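Local coordinates for protein aldehyde dehydrogenase (Anabaena variabilis, PDB 4H7N) that probably oxidises aldehydes to carboxylic acids with NAD+ as the electron acceptor, as other members of the aldehyde dehydrogenase family do, at residues Ala37-Gln41 with Pro126-Val130; Asp319-Ala324 with Met358-Glu364; Gly328-Gly334 with Pro348-Val354. All coordinates share one frame; numbering follows the deposited sequence.

Contact 1. Residues Ala37-Gln41 with Pro126-Val130; sequences ARRAQ and PYPLV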
loop_
_atom_site.group_PDB
_atom_site.type_symbol
_atom_site.label_atom_id
_atom_site.label_comp_id
_atom_site.label_asym_id
_atom_site.label_seq_id
_atom_site.Cartn_x
_atom_site.Cartn_y
_atom_site.Cartn_z
ATOM N N ALA A 37 -23.472 7.537 4.609
ATOM C CA ALA A 37 -22.779 7.363 3.337
ATOM C C ALA A 37 -22.635 5.858 3.003
ATOM O O ALA A 37 -22.804 5.432 1.864
ATOM C CB ALA A 37 -21.421 8.052 3.354
ATOM N N ARG A 38 -22.377 5.047 4.018
ATOM C CA ARG A 38 -22.242 3.588 3.842
ATOM C C ARG A 38 -23.485 2.921 3.296
ATOM O O ARG A 38 -23.391 2.004 2.452
ATOM C CB ARG A 38 -21.869 2.918 5.163
ATOM C CG ARG A 38 -20.392 3.059 5.489
ATOM C CD ARG A 38 -20.093 2.375 6.815
ATOM N NE ARG A 38 -18.728 2.619 7.246
ATOM C CZ ARG A 38 -17.649 2.059 6.703
ATOM N NH1 ARG A 38 -17.753 1.157 5.721
ATOM N NH2 ARG A 38 -16.445 2.378 7.178
ATOM N N ARG A 39 -24.636 3.377 3.789
ATOM C CA ARG A 39 -25.929 2.887 3.326
ATOM C C ARG A 39 -26.165 3.247 1.867
ATOM O O ARG A 39 -26.719 2.464 1.124
ATOM C CB ARG A 39 -27.058 3.411 4.220
ATOM C CG ARG A 39 -27.224 2.557 5.476
ATOM C CD ARG A 39 -28.528 2.811 6.234
ATOM N NE ARG A 39 -28.254 3.566 7.454
ATOM C CZ ARG A 39 -28.310 4.894 7.584
ATOM N NH1 ARG A 39 -28.700 5.694 6.580
ATOM N NH2 ARG A 39 -27.988 5.425 8.754
ATOM N N ALA A 40 -25.744 4.432 1.457
ATOM C CA ALA A 40 -25.943 4.859 0.081
ATOM C C ALA A 40 -24.915 4.256 -0.891
ATOM O O ALA A 40 -25.137 4.255 -2.112
ATOM C CB ALA A 40 -25.890 6.381 0.004
ATOM N N GLN A 41 -23.784 3.772 -0.350
ATOM C CA GLN A 41 -22.694 3.271 -1.160
ATOM C C GLN A 41 -23.024 2.030 -1.989
ATOM O O GLN A 41 -22.511 1.882 -3.077
ATOM C CB GLN A 41 -21.471 2.994 -0.262
ATOM C CG GLN A 41 -20.203 2.633 -1.015
ATOM C CD GLN A 41 -20.096 1.172 -1.296
ATOM O OE1 GLN A 41 -20.615 0.372 -0.551
ATOM N NE2 GLN A 41 -19.410 0.809 -2.388
ATOM N N PRO A 126 -14.740 -1.983 -4.523
ATOM C CA PRO A 126 -14.253 -0.761 -3.854
ATOM C C PRO A 126 -14.254 -0.843 -2.334
ATOM O O PRO A 126 -15.111 -1.476 -1.758
ATOM C CB PRO A 126 -15.250 0.303 -4.301
ATOM C CG PRO A 126 -16.509 -0.434 -4.679
ATOM C CD PRO A 126 -16.051 -1.789 -5.162
ATOM N N TYR A 127 -13.340 -0.126 -1.676
ATOM C CA TYR A 127 -13.482 0.145 -0.240
ATOM C C TYR A 127 -14.791 0.916 -0.078
ATOM O O TYR A 127 -14.995 1.893 -0.788
ATOM C CB TYR A 127 -12.330 0.972 0.260
ATOM C CG TYR A 127 -11.029 0.209 0.313
ATOM C CD1 TYR A 127 -10.215 0.128 -0.785
ATOM C CD2 TYR A 127 -10.623 -0.454 1.460
ATOM C CE1 TYR A 127 -9.017 -0.602 -0.760
ATOM C CE2 TYR A 127 -9.430 -1.194 1.501
ATOM C CZ TYR A 127 -8.649 -1.254 0.382
ATOM O OH TYR A 127 -7.503 -1.948 0.393
ATOM N N PRO A 128 -15.657 0.521 0.856
ATOM C CA PRO A 128 -16.946 1.250 0.883
ATOM C C PRO A 128 -16.847 2.744 1.262
ATOM O O PRO A 128 -17.582 3.560 0.694
ATOM C CB PRO A 128 -17.748 0.486 1.912
ATOM C CG PRO A 128 -17.207 -0.922 1.833
ATOM C CD PRO A 128 -15.728 -0.741 1.619
ATOM N N LEU A 129 -15.992 3.076 2.204
ATOM C CA LEU A 129 -15.881 4.455 2.709
ATOM C C LEU A 129 -14.441 4.942 2.860
ATOM O O LEU A 129 -13.626 4.376 3.609
ATOM C CB LEU A 129 -16.612 4.589 4.022
ATOM C CG LEU A 129 -16.728 6.037 4.548
ATOM C CD1 LEU A 129 -17.526 6.911 3.567
ATOM C CD2 LEU A 129 -17.369 6.088 5.908
ATOM N N VAL A 130 -14.117 5.977 2.087
ATOM C CA VAL A 130 -12.773 6.558 2.022
ATOM C C VAL A 130 -12.842 7.910 2.726
ATOM O O VAL A 130 -13.815 8.704 2.496
ATOM C CB VAL A 130 -12.321 6.724 0.552
ATOM C CG1 VAL A 130 -11.024 7.491 0.469
ATOM C CG2 VAL A 130 -12.154 5.361 -0.083
#
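Arg38 and Gln41, on successive turns of helix 27-46, clasp Pro128 and Leu129 where a break interrupts the long strand 118-134 of the mixed sheet in this aldehyde dehydrogenase fold. Leu129 carries its CB beneath the flat head of Arg38, 3.7 Å from the guanidinium plane and over its centre, with Arg38 CZ to Leu129 CB at 3.8 Å. The two side chains run at about a right angle, and Leu129 CD2 underlies the same head near NE and NH2. An extended chain from CG to NE gives Arg38 the length to reach this far from the helix. Its NH1 also comes 3.9 Å from Pro128 CB, obliquely. What fixes the head in this position lies beyond the two segments: NH1 forms a salt bridge with Asp204 and NH2 donates to the carbonyl of Tyr202. Asp204 OD2 also accepts from the backbone N of Leu129, and one carboxylate thus ties both the arginine and the strand beneath it. One turn along, Gln41 is bent at chi2 (-87°), which lays its amide across Pro128: Gln41 CD is 3.8 Å from Pro128 CA, and Gln41 OE1 is 3.8 Å from Pro128 CB. The NE2 end is occupied by the carbonyl of Gly154 and by Gln45 OE1, while its flank meets the ring of Pro126, NE2 to CG 3.9 Å. One turn before Gln41, Ala37 faces the strand, and its CB meets Leu129 CD1 at 4.1 Å. Ala156 of strand 156-161 touches Ala37, Gln41 and Leu129 alike. The tightest approach belongs to carbon and oxygen: Gln41 CG stands 3.3 Å from the carbonyl O of Pro128.

Contact 2. Residues Asp319-Ala324 with Met358-Glu364; sequences DHILDA and MKVMTEE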
loop_
_atom_site.group_PDB
_atom_site.type_symbol
_atom_site.label_atom_id
_atom_site.label_comp_id
_atom_site.label_asym_id
_atom_site.label_seq_id
_atom_site.Cartn_x
_atom_site.Cartn_y
_atom_site.Cartn_z
ATOM N N ASP A 319 10.665 33.005 10.472
ATOM C CA ASP A 319 11.696 32.346 11.250
ATOM C C ASP A 319 12.833 31.801 10.376
ATOM O O ASP A 319 13.995 31.926 10.735
ATOM C CB ASP A 319 11.041 31.256 12.070
ATOM C CG ASP A 319 12.023 30.450 12.840
ATOM O OD1 ASP A 319 12.652 31.061 13.709
ATOM O OD2 ASP A 319 12.167 29.223 12.588
ATOM N N HIS A 320 12.505 31.274 9.196
ATOM C CA HIS A 320 13.519 30.750 8.271
ATOM C C HIS A 320 14.406 31.857 7.748
ATOM O O HIS A 320 15.621 31.683 7.616
ATOM C CB HIS A 320 12.863 29.946 7.111
ATOM C CG HIS A 320 12.376 28.596 7.537
ATOM N ND1 HIS A 320 12.205 27.541 6.662
ATOM C CD2 HIS A 320 12.080 28.119 8.772
ATOM C CE1 HIS A 320 11.821 26.477 7.345
ATOM N NE2 HIS A 320 11.729 26.803 8.623
ATOM N N ILE A 321 13.795 33.000 7.436
ATOM C CA ILE A 321 14.543 34.156 6.939
ATOM C C ILE A 321 15.471 34.684 8.043
ATOM O O ILE A 321 16.671 34.875 7.830
ATOM C CB ILE A 321 13.599 35.295 6.445
ATOM C CG1 ILE A 321 12.795 34.863 5.257
ATOM C CG2 ILE A 321 14.387 36.533 6.032
ATOM C CD1 ILE A 321 11.687 35.820 4.913
ATOM N N LEU A 322 14.935 34.876 9.237
ATOM C CA LEU A 322 15.791 35.301 10.370
ATOM C C LEU A 322 16.906 34.326 10.734
ATOM O O LEU A 322 18.065 34.736 10.933
ATOM C CB LEU A 322 14.948 35.570 11.610
ATOM C CG LEU A 322 13.989 36.759 11.500
ATOM C CD1 LEU A 322 13.078 36.789 12.725
ATOM C CD2 LEU A 322 14.690 38.102 11.351
ATOM N N ASP A 323 16.585 33.037 10.815
ATOM C CA ASP A 323 17.630 32.014 11.100
ATOM C C ASP A 323 18.735 32.103 10.027
ATOM O O ASP A 323 19.933 32.057 10.335
ATOM C CB ASP A 323 16.996 30.613 11.127
ATOM C CG ASP A 323 18.026 29.496 11.108
ATOM O OD1 ASP A 323 18.619 29.198 12.172
ATOM O OD2 ASP A 323 18.246 28.884 10.039
ATOM N N ALA A 324 18.321 32.230 8.756
ATOM C CA ALA A 324 19.267 32.351 7.635
ATOM C C ALA A 324 20.197 33.561 7.769
ATOM O O ALA A 324 21.428 33.436 7.657
ATOM C CB ALA A 324 18.529 32.407 6.300
HETATM N N MSE A 358 21.284 25.925 7.889
HETATM C CA MSE A 358 20.121 26.811 8.034
HETATM C C MSE A 358 18.798 26.081 7.812
HETATM O O MSE A 358 18.673 25.183 6.941
HETATM C CB MSE A 358 20.207 27.977 7.008
HETATM C CG MSE A 358 21.483 28.770 7.051
HETATM SE SE MSE A 358 21.632 29.883 5.417
HETATM C CE MSE A 358 23.243 30.818 6.007
ATOM N N LYS A 359 17.766 26.503 8.542
ATOM C CA LYS A 359 16.440 25.926 8.401
ATOM C C LYS A 359 15.895 26.038 7.019
ATOM O O LYS A 359 15.210 25.137 6.533
ATOM C CB LYS A 359 15.462 26.655 9.297
ATOM C CG LYS A 359 15.682 26.405 10.777
ATOM C CD LYS A 359 14.748 27.337 11.531
ATOM C CE LYS A 359 15.114 27.479 12.988
ATOM N NZ LYS A 359 14.299 26.523 13.766
ATOM N N VAL A 360 16.162 27.171 6.384
ATOM C CA VAL A 360 15.618 27.415 5.050
ATOM C C VAL A 360 16.116 26.391 4.005
ATOM O O VAL A 360 15.533 26.251 2.942
ATOM C CB VAL A 360 15.910 28.880 4.624
ATOM C CG1 VAL A 360 17.336 29.029 4.120
ATOM C CG2 VAL A 360 14.907 29.348 3.589
HETATM N N MSE A 361 17.220 25.716 4.295
HETATM C CA MSE A 361 17.751 24.664 3.432
HETATM C C MSE A 361 17.431 23.249 3.876
HETATM O O MSE A 361 17.774 22.283 3.176
HETATM C CB MSE A 361 19.249 24.948 3.247
HETATM C CG MSE A 361 19.286 26.147 2.291
HETATM SE SE MSE A 361 20.937 26.157 1.274
HETATM C CE MSE A 361 20.159 25.175 -0.242
ATOM N N THR A 362 16.772 23.090 5.019
ATOM C CA THR A 362 16.525 21.762 5.525
ATOM C C THR A 362 15.049 21.514 5.872
ATOM O O THR A 362 14.534 20.497 5.477
ATOM C CB THR A 362 17.373 21.460 6.751
ATOM O OG1 THR A 362 17.056 22.394 7.772
ATOM C CG2 THR A 362 18.850 21.529 6.407
ATOM N N GLU A 363 14.377 22.417 6.577
ATOM C CA GLU A 363 12.973 22.219 6.946
ATOM C C GLU A 363 12.076 22.852 5.883
ATOM O O GLU A 363 12.451 23.846 5.294
ATOM C CB GLU A 363 12.681 22.818 8.321
ATOM C CG GLU A 363 13.524 22.161 9.425
ATOM C CD GLU A 363 13.492 22.905 10.756
ATOM O OE1 GLU A 363 12.600 23.746 10.988
ATOM O OE2 GLU A 363 14.387 22.640 11.589
ATOM N N GLU A 364 10.902 22.268 5.659
ATOM C CA GLU A 364 9.963 22.767 4.677
ATOM C C GLU A 364 9.655 24.232 5.006
ATOM O O GLU A 364 9.314 24.560 6.141
ATOM C CB GLU A 364 8.667 21.911 4.635
ATOM C CG GLU A 364 7.697 22.274 3.489
ATOM C CD GLU A 364 6.633 21.176 3.176
ATOM O OE1 GLU A 364 6.043 20.673 4.173
ATOM O OE2 GLU A 364 6.398 20.820 1.952
HETATM O O HOH W 1 17.210 29.466 7.659
#
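His320 and Lys359 meet at about a right angle, the lysine passing over one face of the imidazole. Lys359 CB is the atom on that face, 3.8 Å from the ring centroid and 16° off the ring normal, a CH-pi contact displaced toward the CD2 and NE2 rim. Glu363 O lies at the edge near the ring plane, 3.4 Å from His320 CE1; Glu364 O comes to the same carbon obliquely. With Thr365 OG1 hydrogen-bonded to ND1, the ring is probably held against rotation. Beyond CB the lysine runs on across two acids. Asp323, its CG anti to the backbone N (chi1 167°), turns its carboxylate to the lysine backbone, where Lys359 N donates to Asp323 OD2 over 2.9 Å at 165°, arriving on the syn side but well out of the carboxylate plane. A water donates to that same oxygen and to His320 O while accepting from Val360 N, a bridge between the helix and the turn. OD1 of Asp323 pairs instead with Lys327. Asp319 takes the far end of the lysine: its OD2 is 3.4 Å from Lys359 CD, and its salt bridge to NZ is long at 3.6 Å. In the fold, these side chains join helix 311-326 to the loop that leads from strand 349-352 to strand 369-375. Within that loop the side chain of Glu364, bonded through OE2 to Gly235 N, is about 9 Å from that of Glu232, the predicted active-site residue. The inner side is apolar, where Met358, a selenomethionine, and Val360 both pack on Ala324. Ala324 CB lies 4.1 Å from Met358 SE, while Val360 CG1 reaches the same methyl and Val360 CG2 lies against His320 CB.

Contact 3. Residues Gly328-Gly334 with Pro348-Val354; sequences GAVIHCG and PTVMTNV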
loop_
_atom_site.group_PDB
_atom_site.type_symbol
_atom_site.label_atom_id
_atom_site.label_comp_id
_atom_site.label_asym_id
_atom_site.label_seq_id
_atom_site.Cartn_x
_atom_site.Cartn_y
_atom_site.Cartn_z
ATOM N N GLY A 328 24.400 34.082 8.334
ATOM C CA GLY A 328 25.261 34.693 7.339
ATOM C C GLY A 328 24.604 34.928 5.994
ATOM O O GLY A 328 25.245 35.470 5.117
ATOM N N ALA A 329 23.346 34.530 5.799
ATOM C CA ALA A 329 22.740 34.639 4.445
ATOM C C ALA A 329 22.710 36.106 3.990
ATOM O O ALA A 329 22.673 37.008 4.817
ATOM C CB ALA A 329 21.349 34.043 4.423
ATOM N N VAL A 330 22.792 36.314 2.673
ATOM C CA VAL A 330 22.680 37.624 2.032
ATOM C C VAL A 330 21.356 37.665 1.280
ATOM O O VAL A 330 21.111 36.808 0.459
ATOM C CB VAL A 330 23.830 37.825 1.011
ATOM C CG1 VAL A 330 23.642 39.103 0.199
ATOM C CG2 VAL A 330 25.189 37.854 1.738
ATOM N N ILE A 331 20.509 38.642 1.568
ATOM C CA ILE A 331 19.216 38.789 0.916
ATOM C C ILE A 331 19.401 39.757 -0.228
ATOM O O ILE A 331 19.776 40.894 0.007
ATOM C CB ILE A 331 18.169 39.434 1.855
ATOM C CG1 ILE A 331 18.065 38.670 3.195
ATOM C CG2 ILE A 331 16.825 39.618 1.156
ATOM C CD1 ILE A 331 17.256 37.443 3.185
ATOM N N HIS A 332 19.122 39.327 -1.451
ATOM C CA HIS A 332 19.243 40.222 -2.593
ATOM C C HIS A 332 17.957 40.952 -2.940
ATOM O O HIS A 332 18.005 42.021 -3.524
ATOM C CB HIS A 332 19.755 39.457 -3.794
ATOM C CG HIS A 332 21.090 38.840 -3.564
ATOM N ND1 HIS A 332 22.264 39.470 -3.899
ATOM C CD2 HIS A 332 21.446 37.677 -2.980
ATOM C CE1 HIS A 332 23.292 38.713 -3.563
ATOM N NE2 HIS A 332 22.821 37.623 -2.993
ATOM N N CYS A 333 16.815 40.379 -2.598
ATOM C CA CYS A 333 15.525 40.978 -2.905
ATOM C C CYS A 333 14.511 40.318 -1.993
ATOM O O CYS A 333 14.706 39.187 -1.496
ATOM C CB CYS A 333 15.137 40.814 -4.398
ATOM S SG CYS A 333 14.862 39.108 -5.020
ATOM N N GLY A 334 13.434 41.032 -1.757
ATOM C CA GLY A 334 12.407 40.595 -0.828
ATOM C C GLY A 334 12.924 40.399 0.585
ATOM O O GLY A 334 13.498 41.288 1.133
ATOM N N PRO A 348 8.904 37.396 -3.457
ATOM C CA PRO A 348 9.966 36.517 -3.960
ATOM C C PRO A 348 11.332 36.944 -3.430
ATOM O O PRO A 348 11.689 38.107 -3.491
ATOM C CB PRO A 348 9.875 36.713 -5.476
ATOM C CG PRO A 348 8.428 37.003 -5.712
ATOM C CD PRO A 348 8.043 37.889 -4.553
ATOM N N THR A 349 12.035 36.010 -2.825
ATOM C CA THR A 349 13.230 36.295 -2.072
ATOM C C THR A 349 14.368 35.441 -2.572
ATOM O O THR A 349 14.272 34.214 -2.517
ATOM C CB THR A 349 12.965 35.997 -0.603
ATOM O OG1 THR A 349 11.894 36.832 -0.144
ATOM C CG2 THR A 349 14.164 36.206 0.252
ATOM N N VAL A 350 15.429 36.078 -3.097
ATOM C CA VAL A 350 16.668 35.373 -3.488
ATOM C C VAL A 350 17.721 35.614 -2.413
ATOM O O VAL A 350 18.000 36.769 -2.079
ATOM C CB VAL A 350 17.206 35.855 -4.845
ATOM C CG1 VAL A 350 18.499 35.135 -5.219
ATOM C CG2 VAL A 350 16.148 35.667 -5.920
HETATM N N MSE A 351 18.316 34.532 -1.913
HETATM C CA MSE A 351 19.390 34.611 -0.941
HETATM C C MSE A 351 20.580 33.796 -1.363
HETATM O O MSE A 351 20.448 32.714 -1.941
HETATM C CB MSE A 351 18.995 34.014 0.390
HETATM C CG MSE A 351 17.570 34.208 0.827
HETATM SE SE MSE A 351 17.313 33.397 2.648
HETATM C CE MSE A 351 18.555 31.980 2.623
ATOM N N THR A 352 21.760 34.274 -1.011
ATOM C CA THR A 352 23.016 33.552 -1.268
ATOM C C THR A 352 23.834 33.528 0.044
ATOM O O THR A 352 23.375 34.007 1.095
ATOM C CB THR A 352 23.840 34.166 -2.440
ATOM O OG1 THR A 352 24.291 35.475 -2.096
ATOM C CG2 THR A 352 23.022 34.247 -3.774
ATOM N N ASN A 353 25.039 32.984 -0.044
ATOM C CA ASN A 353 25.836 32.642 1.127
ATOM C C ASN A 353 25.034 31.766 2.084
ATOM O O ASN A 353 24.929 32.057 3.255
ATOM C CB ASN A 353 26.277 33.905 1.826
ATOM C CG ASN A 353 27.578 33.720 2.575
ATOM O OD1 ASN A 353 28.561 33.245 2.013
ATOM N ND2 ASN A 353 27.594 34.101 3.853
ATOM N N VAL A 354 24.407 30.723 1.541
ATOM C CA VAL A 354 23.507 29.837 2.317
ATOM C C VAL A 354 24.137 28.458 2.410
ATOM O O VAL A 354 25.080 28.140 1.660
ATOM C CB VAL A 354 22.110 29.731 1.701
ATOM C CG1 VAL A 354 21.401 31.070 1.740
ATOM C CG2 VAL A 354 22.170 29.238 0.250
#
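His332 reaches back along its own strand, one face of its ring over Val330 CG1 and its NE2 at Thr352 of the facing strand. This is an antiparallel pair, 330-333 with 349-352, at the border of a seven-stranded sheet in which 330-333 is the outermost strand within the chain. His332 NE2 and Thr352 OG1 are 2.8 Å apart in a nearly straight hydrogen bond (175°) whose donor may be either. Thr352 OG1 sits between the backbone N and the carbonyl carbon (chi1 66°), the rotamer that brings it to the ring edge. An alanine at His332 is likely to deprive Thr352 OG1 of this partner and to uncover Val330 CG1. Tyr283 of helix 279-292 also meets the imidazole, their planes at about 45°. Val330 and Thr352 bond both ways, and His332 N donates to Val350 O over 2.9 Å; beyond that the ladder loosens, Val350 N making a weak bond to Cys333 SG. On the other face Ile331 and Met351, a selenomethionine, lie side by side and point the same way, with Ile331 CD1 4.0 Å from Met351 CG. Helix 311-326 covers that face, ending in a Schellman motif whose C-prime residue is Gly328. There Asn353 ND2 donates to Gly328 O at 3.0 Å, keeping the acceptor in its own amide plane but standing above the plane of that carbonyl.

From the N terminus, contact 1 first closes a mostly helical excursion of 84 residues, tying helix 27-46 to strand 118-134 of the eight-stranded sheet. On the opposite side of the chain's centre, contact 2 joins helix 311-326 to the loop before strand 369-375. Contact 3 begins and ends within the 33 residues that contact 2 encloses, and pairs strands 330-333 and 349-352 at the edge of the seven-stranded sheet. The centres of contacts 2 and 3 are about 11 Å apart, and the two share a border where Ala324 O lies 2.9 Å from Ala329 N. Contact 1, centre to centre, is about 43 Å from contact 2 and belongs to a different sheet from contact 3.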